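Local atomic coordinates of ZYRO0G01672p (Zygosaccharomyces rouxii, PDB entry 4U8T), a protein that binds RNA carrying N6-methyladenosine through its YTH domain and probably acts as a reader of that mark in mRNA. Residues A[37-42]-A[114-119]; A[41-46]-A[169-174]; A[125-130]-A[158-163]. All coordinates share one frame; numbering follows the deposited sequence.

Interaction 1 (A[37-42]-A[114-119]); sequences EHVKKS and VRWIVV. With nucleotides of chain G.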
loop_
_atom_site.group_PDB
_atom_site.type_symbol
_atom_site.label_atom_id
_atom_site.label_comp_id
_atom_site.label_asym_id
_atom_site.label_seq_id
_atom_site.Cartn_x
_atom_site.Cartn_y
_atom_site.Cartn_z
ATOM N N GLU A 37 8.599 4.785 -10.272
ATOM C CA GLU A 37 9.292 5.932 -9.722
ATOM C C GLU A 37 8.479 6.708 -8.677
ATOM O O GLU A 37 9.037 7.233 -7.730
ATOM C CB GLU A 37 9.755 6.852 -10.843
ATOM C CG GLU A 37 11.235 7.213 -10.681
ATOM C CD GLU A 37 12.211 6.000 -10.765
ATOM O OE1 GLU A 37 11.971 5.052 -11.539
ATOM O OE2 GLU A 37 13.228 5.973 -10.046
ATOM N N HIS A 38 7.164 6.799 -8.859
ATOM C CA HIS A 38 6.312 7.442 -7.867
ATOM C C HIS A 38 6.357 6.685 -6.547
ATOM O O HIS A 38 6.261 7.270 -5.479
ATOM C CB HIS A 38 4.879 7.537 -8.342
ATOM C CG HIS A 38 4.638 8.624 -9.327
ATOM N ND1 HIS A 38 3.373 9.055 -9.654
ATOM C CD2 HIS A 38 5.491 9.380 -10.049
ATOM C CE1 HIS A 38 3.458 10.026 -10.541
ATOM N NE2 HIS A 38 4.733 10.242 -10.798
ATOM N N VAL A 39 6.506 5.374 -6.639
ATOM C CA VAL A 39 6.582 4.542 -5.472
ATOM C C VAL A 39 7.873 4.810 -4.770
ATOM O O VAL A 39 7.892 4.905 -3.567
ATOM C CB VAL A 39 6.484 3.060 -5.821
ATOM C CG1 VAL A 39 6.518 2.217 -4.582
ATOM C CG2 VAL A 39 5.231 2.808 -6.603
ATOM N N LYS A 40 8.958 4.940 -5.516
ATOM C CA LYS A 40 10.243 5.273 -4.922
ATOM C C LYS A 40 10.241 6.648 -4.251
ATOM O O LYS A 40 10.865 6.851 -3.210
ATOM C CB LYS A 40 11.359 5.225 -5.946
ATOM C CG LYS A 40 11.837 3.865 -6.315
ATOM C CD LYS A 40 13.132 4.106 -6.996
ATOM C CE LYS A 40 13.927 2.889 -7.323
ATOM N NZ LYS A 40 15.262 3.333 -7.796
ATOM N N LYS A 41 9.602 7.610 -4.896
ATOM C CA LYS A 41 9.425 8.911 -4.304
ATOM C C LYS A 41 8.612 8.824 -3.021
ATOM O O LYS A 41 8.863 9.556 -2.074
ATOM C CB LYS A 41 8.757 9.844 -5.312
ATOM C CG LYS A 41 9.675 10.138 -6.438
ATOM C CD LYS A 41 9.091 10.996 -7.467
ATOM C CE LYS A 41 10.164 11.434 -8.419
ATOM N NZ LYS A 41 9.566 11.948 -9.660
ATOM N N SER A 42 7.656 7.910 -2.976
ATOM C CA SER A 42 6.888 7.725 -1.768
ATOM C C SER A 42 7.780 7.231 -0.659
ATOM O O SER A 42 7.722 7.728 0.453
ATOM C CB SER A 42 5.741 6.757 -2.006
ATOM O OG SER A 42 4.972 6.599 -0.846
ATOM N N VAL A 114 2.927 8.753 4.914
ATOM C CA VAL A 114 3.025 7.303 5.014
ATOM C C VAL A 114 4.318 6.913 5.695
ATOM O O VAL A 114 5.295 7.629 5.655
ATOM C CB VAL A 114 2.957 6.593 3.624
ATOM C CG1 VAL A 114 1.602 6.728 3.009
ATOM C CG2 VAL A 114 4.006 7.109 2.697
ATOM N N ARG A 115 4.287 5.807 6.402
ATOM C CA ARG A 115 5.478 5.245 7.001
ATOM C C ARG A 115 5.785 3.877 6.390
ATOM O O ARG A 115 4.988 2.963 6.482
ATOM C CB ARG A 115 5.304 5.250 8.516
ATOM C CG ARG A 115 5.886 6.535 9.088
ATOM C CD ARG A 115 5.338 6.999 10.428
ATOM N NE ARG A 115 5.119 5.929 11.392
ATOM C CZ ARG A 115 4.422 6.082 12.513
ATOM N NH1 ARG A 115 4.246 5.049 13.330
ATOM N NH2 ARG A 115 3.925 7.277 12.829
ATOM N N TRP A 116 6.878 3.767 5.651
ATOM C CA TRP A 116 7.216 2.491 5.021
ATOM C C TRP A 116 7.753 1.420 5.988
ATOM O O TRP A 116 8.548 1.688 6.864
ATOM C CB TRP A 116 8.182 2.750 3.855
ATOM C CG TRP A 116 7.450 3.230 2.643
ATOM C CD1 TRP A 116 7.012 4.491 2.404
ATOM C CD2 TRP A 116 7.047 2.452 1.520
ATOM N NE1 TRP A 116 6.370 4.552 1.213
ATOM C CE2 TRP A 116 6.369 3.307 0.648
ATOM C CE3 TRP A 116 7.193 1.115 1.165
ATOM C CZ2 TRP A 116 5.838 2.870 -0.551
ATOM C CZ3 TRP A 116 6.667 0.690 -0.032
ATOM C CH2 TRP A 116 5.999 1.558 -0.869
ATOM N N ILE A 117 7.251 0.202 5.812
ATOM C CA ILE A 117 7.521 -0.951 6.672
ATOM C C ILE A 117 8.292 -2.062 5.973
ATOM O O ILE A 117 9.217 -2.652 6.522
ATOM C CB ILE A 117 6.223 -1.609 7.140
ATOM C CG1 ILE A 117 5.423 -0.752 8.070
ATOM C CG2 ILE A 117 6.488 -2.902 7.844
ATOM C CD1 ILE A 117 4.217 -1.508 8.446
ATOM N N VAL A 118 7.831 -2.388 4.776
ATOM C CA VAL A 118 8.375 -3.467 3.983
ATOM C C VAL A 118 8.721 -2.939 2.614
ATOM O O VAL A 118 7.935 -2.247 2.008
ATOM C CB VAL A 118 7.381 -4.616 3.816
ATOM C CG1 VAL A 118 8.033 -5.770 3.129
ATOM C CG2 VAL A 118 6.852 -5.046 5.139
ATOM N N VAL A 119 9.912 -3.242 2.141
ATOM C CA VAL A 119 10.244 -3.003 0.757
ATOM C C VAL A 119 10.754 -4.307 0.207
ATOM O O VAL A 119 11.862 -4.710 0.501
ATOM C CB VAL A 119 11.312 -1.893 0.584
ATOM C CG1 VAL A 119 11.718 -1.764 -0.852
ATOM C CG2 VAL A 119 10.815 -0.570 1.082
ATOM C C2 6MZ G 4 0.945 7.237 -10.045
ATOM C C4 6MZ G 4 -1.169 6.358 -9.594
ATOM C C5 6MZ G 4 -1.166 7.026 -8.307
ATOM O O1P 6MZ G 4 -7.643 7.735 -13.799
ATOM O O2P 6MZ G 4 -8.067 5.387 -14.649
ATOM N N9 6MZ G 4 -2.322 5.702 -9.665
ATOM N N3 6MZ G 4 -0.094 6.498 -10.395
ATOM N N1 6MZ G 4 1.003 7.885 -8.893
ATOM C C6 6MZ G 4 0.018 7.831 -7.987
ATOM N N6 6MZ G 4 0.107 8.495 -6.826
ATOM C C9 6MZ G 4 1.220 9.376 -6.597
ATOM N N7 6MZ G 4 -2.328 6.719 -7.715
ATOM C C8 6MZ G 4 -3.017 5.934 -8.556
ATOM O "O5'" 6MZ G 4 -6.314 5.926 -12.938
ATOM C "C5'" 6MZ G 4 -6.161 4.947 -11.928
ATOM C "C4'" 6MZ G 4 -4.747 4.464 -11.869
ATOM O "O4'" 6MZ G 4 -3.933 5.486 -11.302
ATOM C "C1'" 6MZ G 4 -2.763 4.913 -10.816
ATOM C "C2'" 6MZ G 4 -3.057 3.460 -10.487
ATOM O "O2'" 6MZ G 4 -2.179 2.667 -11.259
ATOM C "C3'" 6MZ G 4 -4.490 3.262 -10.984
ATOM O "O3'" 6MZ G 4 -4.620 2.058 -11.698
ATOM P P 6MZ G 4 -7.734 6.293 -13.527
#

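Interaction 2 (A[41-46]-A[169-174]); sequences KSFYNG and QSFLDD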
loop_
_atom_site.group_PDB
_atom_site.type_symbol
_atom_site.label_atom_id
_atom_site.label_comp_id
_atom_site.label_asym_id
_atom_site.label_seq_id
_atom_site.Cartn_x
_atom_site.Cartn_y
_atom_site.Cartn_z
ATOM N N LYS A 41 9.602 7.610 -4.896
ATOM C CA LYS A 41 9.425 8.911 -4.304
ATOM C C LYS A 41 8.612 8.824 -3.021
ATOM O O LYS A 41 8.863 9.556 -2.074
ATOM C CB LYS A 41 8.757 9.844 -5.312
ATOM C CG LYS A 41 9.675 10.138 -6.438
ATOM C CD LYS A 41 9.091 10.996 -7.467
ATOM C CE LYS A 41 10.164 11.434 -8.419
ATOM N NZ LYS A 41 9.566 11.948 -9.660
ATOM N N SER A 42 7.656 7.910 -2.976
ATOM C CA SER A 42 6.888 7.725 -1.768
ATOM C C SER A 42 7.780 7.231 -0.659
ATOM O O SER A 42 7.722 7.728 0.453
ATOM C CB SER A 42 5.741 6.757 -2.006
ATOM O OG SER A 42 4.972 6.599 -0.846
ATOM N N PHE A 43 8.659 6.291 -0.974
ATOM C CA PHE A 43 9.532 5.734 0.043
ATOM C C PHE A 43 10.469 6.791 0.593
ATOM O O PHE A 43 10.649 6.893 1.783
ATOM C CB PHE A 43 10.362 4.583 -0.512
ATOM C CG PHE A 43 11.403 4.090 0.435
ATOM C CD1 PHE A 43 11.077 3.218 1.445
ATOM C CD2 PHE A 43 12.698 4.552 0.364
ATOM C CE1 PHE A 43 12.020 2.789 2.333
ATOM C CE2 PHE A 43 13.629 4.127 1.266
ATOM C CZ PHE A 43 13.284 3.239 2.249
ATOM N N TYR A 44 11.063 7.580 -0.273
ATOM C CA TYR A 44 12.037 8.561 0.173
ATOM C C TYR A 44 11.406 9.772 0.813
ATOM O O TYR A 44 12.007 10.376 1.658
ATOM C CB TYR A 44 12.950 8.976 -0.993
ATOM C CG TYR A 44 13.971 7.922 -1.378
ATOM C CD1 TYR A 44 14.949 7.523 -0.479
ATOM C CD2 TYR A 44 13.914 7.273 -2.599
ATOM C CE1 TYR A 44 15.870 6.555 -0.802
ATOM C CE2 TYR A 44 14.841 6.287 -2.932
ATOM C CZ TYR A 44 15.809 5.940 -2.025
ATOM O OH TYR A 44 16.719 4.981 -2.329
ATOM N N ASN A 45 10.171 10.087 0.458
ATOM C CA ASN A 45 9.555 11.315 0.906
ATOM C C ASN A 45 8.474 11.168 1.942
ATOM O O ASN A 45 7.990 12.167 2.467
ATOM C CB ASN A 45 8.957 12.035 -0.270
ATOM C CG ASN A 45 9.979 12.470 -1.249
ATOM O OD1 ASN A 45 10.652 13.472 -1.050
ATOM N ND2 ASN A 45 10.086 11.738 -2.343
ATOM N N GLY A 46 8.067 9.932 2.200
ATOM C CA GLY A 46 7.124 9.628 3.254
ATOM C C GLY A 46 5.730 10.172 3.018
ATOM O O GLY A 46 4.989 10.444 3.954
ATOM N N GLN A 169 14.227 -9.705 -4.056
ATOM C CA GLN A 169 14.502 -8.467 -4.752
ATOM C C GLN A 169 13.666 -7.336 -4.205
ATOM O O GLN A 169 12.736 -7.551 -3.472
ATOM C CB GLN A 169 14.228 -8.596 -6.237
ATOM C CG GLN A 169 14.608 -9.887 -6.875
ATOM C CD GLN A 169 14.122 -9.942 -8.305
ATOM O OE1 GLN A 169 12.987 -10.351 -8.566
ATOM N NE2 GLN A 169 14.975 -9.524 -9.246
ATOM N N SER A 170 13.974 -6.126 -4.622
ATOM C CA SER A 170 13.320 -4.962 -4.084
ATOM C C SER A 170 13.613 -3.776 -4.986
ATOM O O SER A 170 14.616 -3.750 -5.655
ATOM C CB SER A 170 13.815 -4.690 -2.666
ATOM O OG SER A 170 14.883 -3.768 -2.689
ATOM N N PHE A 171 12.779 -2.756 -4.940
ATOM C CA PHE A 171 12.992 -1.638 -5.810
ATOM C C PHE A 171 14.092 -0.752 -5.237
ATOM O O PHE A 171 14.422 0.270 -5.797
ATOM C CB PHE A 171 11.693 -0.863 -6.057
ATOM C CG PHE A 171 11.071 -0.265 -4.833
ATOM C CD1 PHE A 171 11.666 0.798 -4.175
ATOM C CD2 PHE A 171 9.834 -0.686 -4.404
ATOM C CE1 PHE A 171 11.089 1.349 -3.093
ATOM C CE2 PHE A 171 9.246 -0.116 -3.317
ATOM C CZ PHE A 171 9.865 0.898 -2.669
ATOM N N LEU A 172 14.642 -1.154 -4.106
ATOM C CA LEU A 172 15.749 -0.454 -3.486
ATOM C C LEU A 172 17.084 -1.115 -3.767
ATOM O O LEU A 172 18.036 -0.900 -3.044
ATOM C CB LEU A 172 15.540 -0.355 -1.985
ATOM C CG LEU A 172 14.522 0.667 -1.504
ATOM C CD1 LEU A 172 14.408 0.621 -0.012
ATOM C CD2 LEU A 172 14.959 2.035 -1.949
ATOM N N ASP A 173 17.169 -1.924 -4.809
ATOM C CA ASP A 173 18.403 -2.628 -5.077
ATOM C C ASP A 173 19.327 -1.809 -5.972
ATOM O O ASP A 173 20.498 -1.666 -5.671
ATOM C CB ASP A 173 18.118 -3.972 -5.712
ATOM C CG ASP A 173 17.352 -4.877 -4.811
ATOM O OD1 ASP A 173 17.212 -4.547 -3.628
ATOM O OD2 ASP A 173 16.939 -5.950 -5.261
ATOM N N ASP A 174 18.808 -1.231 -7.047
ATOM C CA ASP A 174 19.646 -0.410 -7.916
ATOM C C ASP A 174 20.086 0.911 -7.255
ATOM O O ASP A 174 20.612 1.804 -7.921
ATOM C CB ASP A 174 18.938 -0.131 -9.251
ATOM C CG ASP A 174 17.584 0.521 -9.084
ATOM O OD1 ASP A 174 17.345 1.185 -8.061
ATOM O OD2 ASP A 174 16.750 0.375 -9.994
#

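Interaction 3 (A[125-130]-A[158-163]); sequences RSLKQF and LKLFKY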
loop_
_atom_site.group_PDB
_atom_site.type_symbol
_atom_site.label_atom_id
_atom_site.label_comp_id
_atom_site.label_asym_id
_atom_site.label_seq_id
_atom_site.Cartn_x
_atom_site.Cartn_y
_atom_site.Cartn_z
ATOM N N ARG A 125 2.122 -14.687 -8.812
ATOM C CA ARG A 125 2.117 -16.140 -8.656
ATOM C C ARG A 125 1.862 -16.589 -7.225
ATOM O O ARG A 125 1.105 -17.513 -6.984
ATOM C CB ARG A 125 3.444 -16.693 -9.157
ATOM C CG ARG A 125 3.478 -18.190 -9.385
ATOM C CD ARG A 125 4.878 -18.695 -9.773
ATOM N NE ARG A 125 5.949 -18.306 -8.850
ATOM C CZ ARG A 125 6.929 -17.447 -9.139
ATOM N NH1 ARG A 125 7.858 -17.172 -8.230
ATOM N NH2 ARG A 125 6.991 -16.871 -10.335
ATOM N N SER A 126 2.493 -15.917 -6.277
ATOM C CA SER A 126 2.435 -16.306 -4.892
ATOM C C SER A 126 1.217 -15.746 -4.179
ATOM O O SER A 126 0.998 -16.028 -3.017
ATOM C CB SER A 126 3.685 -15.834 -4.168
ATOM O OG SER A 126 4.831 -16.239 -4.850
ATOM N N LEU A 127 0.429 -14.944 -4.866
ATOM C CA LEU A 127 -0.679 -14.280 -4.220
ATOM C C LEU A 127 -2.013 -14.590 -4.871
ATOM O O LEU A 127 -3.053 -14.194 -4.368
ATOM C CB LEU A 127 -0.442 -12.773 -4.227
ATOM C CG LEU A 127 0.731 -12.231 -3.431
ATOM C CD1 LEU A 127 1.011 -10.843 -3.862
ATOM C CD2 LEU A 127 0.417 -12.251 -1.981
ATOM N N LYS A 128 -1.977 -15.269 -6.009
ATOM C CA LYS A 128 -3.170 -15.424 -6.835
ATOM C C LYS A 128 -4.154 -16.430 -6.212
ATOM O O LYS A 128 -5.275 -16.617 -6.700
ATOM C CB LYS A 128 -2.760 -15.801 -8.273
ATOM C CG LYS A 128 -3.887 -16.186 -9.242
ATOM C CD LYS A 128 -3.428 -16.323 -10.709
ATOM C CE LYS A 128 -4.396 -15.611 -11.694
ATOM N NZ LYS A 128 -4.534 -14.129 -11.456
ATOM N N GLN A 129 -3.741 -17.025 -5.097
ATOM C CA GLN A 129 -4.594 -17.891 -4.289
ATOM C C GLN A 129 -5.589 -17.103 -3.430
ATOM O O GLN A 129 -6.619 -17.620 -3.047
ATOM C CB GLN A 129 -3.749 -18.784 -3.373
ATOM C CG GLN A 129 -2.728 -18.029 -2.530
ATOM C CD GLN A 129 -2.073 -18.890 -1.455
ATOM O OE1 GLN A 129 -2.707 -19.767 -0.879
ATOM N NE2 GLN A 129 -0.801 -18.635 -1.181
ATOM N N PHE A 130 -5.252 -15.873 -3.079
ATOM C CA PHE A 130 -6.100 -15.086 -2.197
ATOM C C PHE A 130 -7.213 -14.386 -2.963
ATOM O O PHE A 130 -7.008 -13.371 -3.584
ATOM C CB PHE A 130 -5.257 -14.084 -1.440
ATOM C CG PHE A 130 -4.238 -14.712 -0.544
ATOM C CD1 PHE A 130 -4.625 -15.419 0.572
ATOM C CD2 PHE A 130 -2.891 -14.602 -0.817
ATOM C CE1 PHE A 130 -3.696 -15.986 1.399
ATOM C CE2 PHE A 130 -1.964 -15.172 0.013
ATOM C CZ PHE A 130 -2.374 -15.863 1.122
ATOM N N LEU A 158 0.681 -10.584 4.511
ATOM C CA LEU A 158 1.783 -9.968 5.221
ATOM C C LEU A 158 2.821 -11.019 5.601
ATOM O O LEU A 158 3.993 -10.711 5.713
ATOM C CB LEU A 158 1.306 -9.236 6.458
ATOM C CG LEU A 158 0.632 -7.889 6.267
ATOM C CD1 LEU A 158 0.397 -7.297 7.626
ATOM C CD2 LEU A 158 1.470 -6.972 5.428
ATOM N N LYS A 159 2.383 -12.247 5.847
ATOM C CA LYS A 159 3.302 -13.330 6.120
ATOM C C LYS A 159 4.237 -13.512 4.946
ATOM O O LYS A 159 5.430 -13.660 5.137
ATOM C CB LYS A 159 2.557 -14.640 6.428
ATOM C CG LYS A 159 2.037 -14.764 7.865
ATOM C CD LYS A 159 0.751 -15.617 7.932
ATOM C CE LYS A 159 0.102 -15.588 9.325
ATOM N NZ LYS A 159 -1.305 -16.080 9.309
ATOM N N LEU A 160 3.697 -13.499 3.734
ATOM C CA LEU A 160 4.516 -13.636 2.541
ATOM C C LEU A 160 5.521 -12.498 2.354
ATOM O O LEU A 160 6.609 -12.698 1.839
ATOM C CB LEU A 160 3.631 -13.740 1.319
ATOM C CG LEU A 160 3.007 -15.121 1.165
ATOM C CD1 LEU A 160 2.459 -15.300 -0.221
ATOM C CD2 LEU A 160 4.012 -16.177 1.469
ATOM N N PHE A 161 5.178 -11.304 2.807
ATOM C CA PHE A 161 6.113 -10.201 2.687
ATOM C C PHE A 161 7.304 -10.318 3.626
ATOM O O PHE A 161 8.366 -9.791 3.326
ATOM C CB PHE A 161 5.414 -8.871 2.954
ATOM C CG PHE A 161 4.835 -8.239 1.735
ATOM C CD1 PHE A 161 5.647 -7.614 0.824
ATOM C CD2 PHE A 161 3.493 -8.222 1.525
ATOM C CE1 PHE A 161 5.137 -7.032 -0.277
ATOM C CE2 PHE A 161 2.976 -7.627 0.422
ATOM C CZ PHE A 161 3.801 -7.031 -0.482
ATOM N N LYS A 162 7.140 -11.044 4.730
ATOM C CA LYS A 162 8.182 -11.161 5.746
ATOM C C LYS A 162 8.926 -12.457 5.678
ATOM O O LYS A 162 9.478 -12.871 6.682
ATOM C CB LYS A 162 7.599 -11.093 7.162
ATOM C CG LYS A 162 6.982 -9.818 7.649
ATOM C CD LYS A 162 6.430 -10.014 9.081
ATOM C CE LYS A 162 5.166 -10.912 9.121
ATOM N NZ LYS A 162 4.166 -10.589 10.208
ATOM N N TYR A 163 9.039 -13.063 4.511
ATOM C CA TYR A 163 9.494 -14.438 4.476
ATOM C C TYR A 163 10.839 -14.605 3.799
ATOM O O TYR A 163 11.478 -13.627 3.440
ATOM C CB TYR A 163 8.464 -15.272 3.737
ATOM C CG TYR A 163 8.759 -16.741 3.729
ATOM C CD1 TYR A 163 8.927 -17.422 4.923
ATOM C CD2 TYR A 163 8.879 -17.452 2.545
ATOM C CE1 TYR A 163 9.184 -18.773 4.945
ATOM C CE2 TYR A 163 9.147 -18.815 2.558
ATOM C CZ TYR A 163 9.299 -19.463 3.768
ATOM O OH TYR A 163 9.559 -20.811 3.830
#

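Interaction 1 (A[37-42]-A[114-119])
Ser-42 turns OG anti to its own backbone N (chi1 -178°), which carries the hydroxyl toward the strand, and Trp-116 sets CG anti to its carbonyl carbon (chi1 -79°), which swings the indole until NE1 comes to that oxygen. Trp-116 NE1 donates to Ser-42 OG over 3.2 Å, with an N-H...O angle of 155°. The oxygen lies almost in the indole plane, at the edge of the five-membered ring, where the N-H points. Ser-42 OG is also hydrogen-bonded to the carbonyl O of Ile-47, so the small buried hydroxyl is gripped from two partners, and a serine suits the place because its short hydroxyl can accept from the indole and still be bonded to that carbonyl.

Farther along the indole, Val-39 CG1 meets the six-membered ring at Trp-116 CH2, 3.8 Å away, the valine side chain coming roughly perpendicular to that of the tryptophan. The compact branched valine touches with one methyl. Val-114 adds CG2, which comes to 3.7 Å from Ser-42 OG.

This is helix 36-45 lying over the mixed sheet of the YTH domain; the axis of segment 37-42 comes within 10.8 Å of that of segment 114-119 and runs across it. Strand 111-123 carries a classic beta bulge here, Ile-117 and Val-118 both facing Val-86 on the next strand.

One turn before Ser-42, the helix reaches the bound RNA. His-38 ND1 donates a nearly straight hydrogen bond, 2.8 Å long, to N1 of the N6-methyladenosine of chain G, which lies at the edge of the imidazole in its plane. The imidazole thus reads the Watson-Crick edge of the base. His-38 also packs against Trp-48 and Trp-102, tryptophans that probably belong to the aromatic cage by which YTH domains hold the N6-methyl group.

Interaction 2 (A[41-46]-A[169-174])
Phe-43 leaves the helix with CB aimed at the loop 169-174, and CB itself lies at the ring edge of Phe-171, 4.2 Å from its CE1. Because CG stands anti to the backbone N (chi1 172°), the ring extends onward to Leu-172. Its CD2 edge nears Leu-172 CD2, CE2 lies close to both methyls of that leucine, and at the tip Phe-43 CZ is 3.6 Å from Leu-172 CD1. Leu-172 CD1 therefore sits over one face of the phenyl ring, offset toward the rim, in a CH-pi contact with 3.9 Å to the centroid. Its other methyl, CD2, reaches Tyr-44 OH at 3.5 Å; that hydroxyl is hydrogen-bonded to Asp-175. A branched leucine suits the spot, since its two methyls serve two aromatic neighbours at once. Replacing Phe-43 with an alanine would probably leave Leu-172 CD1 without the ring face it rests on, open a gap beside that leucine and lose the edge-to-face contact with Trp-116.

Loop 169-174 is shaped by a type I turn from Ser-170 to Asp-173 and an ST turn, in which Leu-172 N donates to Ser-170 OG. Phe-43 also touches Val-119, so its side chain is wedged between the C-terminal loop and strand 111-123, near the end of helix 36-45, where Gly-46 leaves helical geometry with positive phi.

Interaction 3 (A[125-130]-A[158-163])
Leu-160, near the C-terminal end of helix 151-161, presses a methyl onto the loop between strands 111-123 and 131-132, joining that helix to the loop within the YTH domain. The loop contains a type I turn from Leu-127 to Phe-130, closed by the backbone bond from Phe-130 N to Leu-127 O. With CG anti to its carbonyl carbon (chi1 -77°) and chi2 extended at -164°, Leu-160 projects CD1 out from the helix, and this methyl makes all the close contacts of the pair of segments. It lies near the backbone O of Ser-126 and 4.2 Å from Ser-126 CB.

Leu-127 starts out turned aside from the helix, but its chain (chi1 -65°) swings the end back, and the two leucines lie alongside each other, pointing opposite ways. Its branched end also packs on Phe-83 and Val-122 of the sheet and on Ile-157 of the helix, which explains a buried aliphatic residue here. A phenylalanine suits position 130 because its flat ring also packs along the helix on Ile-153, Ser-156 and Ile-157. Lys-128, at the exposed corner of the turn, packs on an RNA sugar.

Leu-127 CD2 stops 4.1 Å from Leu-160 CD1, and Phe-130 brings CE2 to 4.4 Å from that methyl, which lies at its ring edge.

Interactions 1 and 2 are neighbours, with centres about 6 Å apart. Both use helix 36-45, which is held to strand 111-123 through Val-39 and Ser-42 and to the C-terminal loop through Phe-43 and Tyr-44. A salt bridge from Lys-40 to Asp-174 ties the two together. Interaction 3 lies farther off, its centre about 19 Å from that of interaction 1 and 20 Å from that of interaction 2, yet Val-118 packs on Phe-161, so the sheet connects it to interaction 1. Along the chain, both segments of interaction 1 precede those of interaction 3, which in turn fall between the two segments of interaction 2. Interactions 1 and 3 each include a residue touching the bound RNA.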